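Centrosomal protein of 104 kDa (Homo sapiens, PDB 5LPH) is required for cilium formation and for the structural integrity of the ciliary tip, and interacts with tubulin and Nek1 kinase, the fragment here being its TOG domain. Local coordinates at residues L156-T159 with A160-I164; R268-I271 with L272-T275. All coordinates share one frame; numbering follows the deposited sequence.

Interaction 1: residues L156-T159 with A160-I164; sequences LRVT and AANFI
N162 lies alongside V158 one helical turn earlier, both side chains pointing the same way from helix 154-169. N162 CB touches V158 O at 3.3 Å, and CG passes the same oxygen at a similar distance. CG is turned anti to its own carbonyl carbon (chi1 -74°), which leans the amide back along the helix toward V158 rather than onward to the next turn. At the tip the two ends of the amide differ: ND2 comes up beside the V158 methyl CG1, 3.4 Å away, while OD1 lies farther from the V158 carbonyl. ND2 also passes near V158 O, but at an angle too poor for a hydrogen bond; that oxygen is taken by the backbone N of N162 at 2.9 Å.

The same i to i+4 pattern joins A160 N to L156 O, A161 N to R157 O and F163 N to T159 O. The last is the longest of the four, 3.1 Å, and its N-H to oxygen angle is 153°. A161 CB rests 3.3 Å from R157 O.

Within HEAT repeat 1 this helix has distinct sides. F163 and I164 pack on helix 131-147, F163 also reaches L113 and L116 of helix 106-126, and A161 meets L202 and R205 of helix 193-210. R157 NH1 bonds to D151 O, and T159 OG1 turns back to R155 O. V158 and N162, both exposed, meet by van der Waals contact of a methyl with an amide, and the directional hold between the two turns comes from the backbone.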
loop_
_atom_site.group_PDB
_atom_site.type_symbol
_atom_site.label_atom_id
_atom_site.label_comp_id
_atom_site.label_asym_id
_atom_site.label_seq_id
_atom_site.Cartn_x
_atom_site.Cartn_y
_atom_site.Cartn_z
ATOM N N LEU A 156 2.610 -14.312 2.768
ATOM C CA LEU A 156 2.187 -13.041 3.347
ATOM C C LEU A 156 2.458 -11.858 2.399
ATOM O O LEU A 156 1.593 -10.992 2.248
ATOM C CB LEU A 156 2.846 -12.817 4.710
ATOM C CG LEU A 156 2.122 -11.783 5.586
ATOM C CD1 LEU A 156 2.074 -12.224 7.042
ATOM C CD2 LEU A 156 2.748 -10.399 5.458
ATOM N N ARG A 157 3.640 -11.836 1.768
ATOM C CA ARG A 157 3.973 -10.839 0.731
ATOM C C ARG A 157 2.933 -10.797 -0.387
ATOM O O ARG A 157 2.496 -9.717 -0.776
ATOM C CB ARG A 157 5.347 -11.102 0.111
ATOM C CG ARG A 157 6.523 -10.874 1.047
ATOM C CD ARG A 157 7.832 -10.747 0.278
ATOM N NE ARG A 157 8.170 -11.937 -0.501
ATOM C CZ ARG A 157 8.896 -12.976 -0.077
ATOM N NH1 ARG A 157 9.388 -13.039 1.164
ATOM N NH2 ARG A 157 9.128 -13.980 -0.916
ATOM N N VAL A 158 2.524 -11.971 -0.871
ATOM C CA VAL A 158 1.496 -12.080 -1.918
ATOM C C VAL A 158 0.125 -11.568 -1.441
ATOM O O VAL A 158 -0.573 -10.878 -2.182
ATOM C CB VAL A 158 1.367 -13.540 -2.445
ATOM C CG1 VAL A 158 0.160 -13.712 -3.371
ATOM C CG2 VAL A 158 2.635 -13.972 -3.175
ATOM N N THR A 159 -0.272 -11.916 -0.215
ATOM C CA THR A 159 -1.558 -11.451 0.337
ATOM C C THR A 159 -1.586 -9.926 0.466
ATOM O O THR A 159 -2.572 -9.286 0.101
ATOM C CB THR A 159 -1.857 -12.089 1.715
ATOM O OG1 THR A 159 -1.810 -13.510 1.598
ATOM C CG2 THR A 159 -3.236 -11.684 2.238
ATOM N N ALA A 160 -0.503 -9.361 0.995
ATOM C CA ALA A 160 -0.372 -7.918 1.142
ATOM C C ALA A 160 -0.397 -7.210 -0.218
ATOM O O ALA A 160 -1.152 -6.249 -0.398
ATOM C CB ALA A 160 0.904 -7.574 1.889
ATOM N N ALA A 161 0.386 -7.715 -1.171
ATOM C CA ALA A 161 0.458 -7.128 -2.513
ATOM C C ALA A 161 -0.872 -7.221 -3.255
ATOM O O ALA A 161 -1.328 -6.236 -3.841
ATOM C CB ALA A 161 1.566 -7.768 -3.333
ATOM N N ASN A 162 -1.503 -8.390 -3.224
ATOM C CA ASN A 162 -2.827 -8.551 -3.841
ATOM C C ASN A 162 -3.875 -7.589 -3.260
ATOM O O ASN A 162 -4.692 -7.054 -4.014
ATOM C CB ASN A 162 -3.326 -10.000 -3.727
ATOM C CG ASN A 162 -2.616 -10.952 -4.684
ATOM O OD1 ASN A 162 -1.972 -10.540 -5.651
ATOM N ND2 ASN A 162 -2.759 -12.245 -4.427
ATOM N N PHE A 163 -3.845 -7.357 -1.942
ATOM C CA PHE A 163 -4.789 -6.415 -1.320
ATOM C C PHE A 163 -4.566 -4.972 -1.786
ATOM O O PHE A 163 -5.533 -4.244 -1.999
ATOM C CB PHE A 163 -4.745 -6.467 0.214
ATOM C CG PHE A 163 -5.862 -5.682 0.876
ATOM C CD1 PHE A 163 -7.118 -6.249 1.084
ATOM C CD2 PHE A 163 -5.671 -4.360 1.257
ATOM C CE1 PHE A 163 -8.144 -5.517 1.676
ATOM C CE2 PHE A 163 -6.691 -3.624 1.849
ATOM C CZ PHE A 163 -7.932 -4.198 2.057
ATOM N N ILE A 164 -3.304 -4.570 -1.930
ATOM C CA ILE A 164 -2.951 -3.225 -2.405
ATOM C C ILE A 164 -3.468 -3.016 -3.836
ATOM O O ILE A 164 -4.056 -1.979 -4.153
ATOM C CB ILE A 164 -1.424 -2.976 -2.330
ATOM C CG1 ILE A 164 -0.965 -2.965 -0.867
ATOM C CG2 ILE A 164 -1.049 -1.653 -3.004
ATOM C CD1 ILE A 164 0.535 -2.911 -0.659
#

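Interaction 2: residues R268-I271 with L272-T275; sequences RRNI and LYKT
I271 O receives two hydrogen bonds from T275, one from the backbone N at 3.2 Å and one from OG1 at 2.9 Å. The two donors, one main-chain and one side-chain, arrive from opposite faces of the carbonyl plane. T275 carries OG1 anti to its own carbonyl carbon (chi1 -44°), which swings the hydroxyl back over the preceding turn. Beside this pair, K274 N bonds to N270 O at 3.1 Å, with the donor in the carbonyl plane. K274 CB touches two carbonyl oxygens, 3.5 Å from I271 O and 3.7 Å from R268 O.

Together these contacts form the first turn of helix 271-283, the last helix of the modelled chain. N270 is its N-cap residue by position, although its side chain makes no capping bond. Instead its amide turns toward Y273: ND2 approaches the ring carbon CD2 at 3.5 Å, with amide and ring planes 43° apart, and CB sits in the ring plane at its edge. ND2 also passes CD1 of L272 at 4.1 Å.

Farther out, the Y273 side chain touches L230, just past helix 219-229, and L260 and P261 of the loop leading to helix 271-283. Before the cap, R268 sends its guanidinium NH2 to D263 in a salt bridge, tying the incoming loop to itself.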
loop_
_atom_site.group_PDB
_atom_site.type_symbol
_atom_site.label_atom_id
_atom_site.label_comp_id
_atom_site.label_asym_id
_atom_site.label_seq_id
_atom_site.Cartn_x
_atom_site.Cartn_y
_atom_site.Cartn_z
ATOM N N ARG A 268 27.591 3.913 -23.013
ATOM C CA ARG A 268 27.463 2.448 -23.092
ATOM C C ARG A 268 28.548 1.641 -22.357
ATOM O O ARG A 268 28.425 0.417 -22.256
ATOM C CB ARG A 268 27.390 1.994 -24.559
ATOM C CG ARG A 268 26.106 2.395 -25.266
ATOM C CD ARG A 268 25.979 1.718 -26.619
ATOM N NE ARG A 268 24.760 2.133 -27.318
ATOM C CZ ARG A 268 24.239 1.530 -28.391
ATOM N NH1 ARG A 268 24.815 0.454 -28.933
ATOM N NH2 ARG A 268 23.120 2.011 -28.934
ATOM N N ARG A 269 29.591 2.304 -21.849
ATOM C CA ARG A 269 30.575 1.653 -20.970
ATOM C C ARG A 269 30.021 1.267 -19.582
ATOM O O ARG A 269 30.721 0.615 -18.808
ATOM C CB ARG A 269 31.829 2.527 -20.810
ATOM C CG ARG A 269 32.700 2.658 -22.051
ATOM C CD ARG A 269 33.576 3.893 -21.925
ATOM N NE ARG A 269 34.787 3.861 -22.727
ATOM C CZ ARG A 269 35.937 3.280 -22.377
ATOM N NH1 ARG A 269 36.079 2.625 -21.220
ATOM N NH2 ARG A 269 36.965 3.350 -23.213
ATOM N N ASN A 270 28.800 1.695 -19.252
ATOM C CA ASN A 270 28.022 1.088 -18.167
ATOM C C ASN A 270 27.151 -0.009 -18.801
ATOM O O ASN A 270 26.416 0.253 -19.758
ATOM C CB ASN A 270 27.164 2.144 -17.464
ATOM C CG ASN A 270 26.831 1.788 -16.025
ATOM O OD1 ASN A 270 27.720 1.558 -15.200
ATOM N ND2 ASN A 270 25.544 1.791 -15.702
ATOM N N ILE A 271 27.234 -1.224 -18.264
ATOM C CA ILE A 271 26.634 -2.414 -18.893
ATOM C C ILE A 271 25.091 -2.360 -18.952
ATOM O O ILE A 271 24.480 -2.881 -19.897
ATOM C CB ILE A 271 27.151 -3.712 -18.209
ATOM C CG1 ILE A 271 28.675 -3.841 -18.399
ATOM C CG2 ILE A 271 26.454 -4.968 -18.734
ATOM C CD1 ILE A 271 29.356 -4.714 -17.368
ATOM N N LEU A 272 24.472 -1.703 -17.969
ATOM C CA LEU A 272 23.008 -1.594 -17.899
ATOM C C LEU A 272 22.473 -0.668 -18.983
ATOM O O LEU A 272 21.475 -0.988 -19.633
ATOM C CB LEU A 272 22.566 -1.096 -16.519
ATOM C CG LEU A 272 22.973 -1.997 -15.342
ATOM C CD1 LEU A 272 23.289 -1.179 -14.097
ATOM C CD2 LEU A 272 21.915 -3.057 -15.059
ATOM N N TYR A 273 23.142 0.470 -19.174
ATOM C CA TYR A 273 22.777 1.412 -20.241
ATOM C C TYR A 273 23.023 0.844 -21.647
ATOM O O TYR A 273 22.274 1.159 -22.577
ATOM C CB TYR A 273 23.482 2.768 -20.060
ATOM C CG TYR A 273 22.904 3.594 -18.927
ATOM C CD1 TYR A 273 21.592 4.060 -18.986
ATOM C CD2 TYR A 273 23.662 3.902 -17.790
ATOM C CE1 TYR A 273 21.049 4.803 -17.945
ATOM C CE2 TYR A 273 23.130 4.647 -16.745
ATOM C CZ TYR A 273 21.822 5.096 -16.830
ATOM O OH TYR A 273 21.275 5.832 -15.807
ATOM N N LYS A 274 24.047 -0.000 -21.800
ATOM C CA LYS A 274 24.233 -0.750 -23.051
ATOM C C LYS A 274 22.968 -1.549 -23.371
ATOM O O LYS A 274 22.397 -1.396 -24.452
ATOM C CB LYS A 274 25.463 -1.676 -22.990
ATOM C CG LYS A 274 25.501 -2.752 -24.077
ATOM C CD LYS A 274 26.851 -3.442 -24.183
ATOM C CE LYS A 274 26.809 -4.545 -25.232
ATOM N NZ LYS A 274 27.969 -5.474 -25.134
ATOM N N THR A 275 22.537 -2.374 -22.415
ATOM C CA THR A 275 21.326 -3.202 -22.558
ATOM C C THR A 275 20.084 -2.376 -22.916
ATOM O O THR A 275 19.274 -2.790 -23.752
ATOM C CB THR A 275 21.025 -3.996 -21.266
ATOM O OG1 THR A 275 22.233 -4.566 -20.747
ATOM C CG2 THR A 275 20.003 -5.110 -21.524
#

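In the fold
Interaction 1 lies within one helix of HEAT repeat 1, its centre about 9 Å from the centre of the chain, whereas interaction 2 sits at the surface about 33 Å out, where a loop enters the last helix. Their centres are about 34 Å apart and they share no helix. Mid-helix, 156-164 is partly buried: A161, F163 and I164 face neighbouring helices, and A160 a loop, and four regular backbone bonds link its segments. At 268-275 no touching residue is buried, two backbone bonds cross, and a threonine hydroxyl adds a third. An asparagine amide meets a methyl in one and chiefly a tyrosine ring in the other.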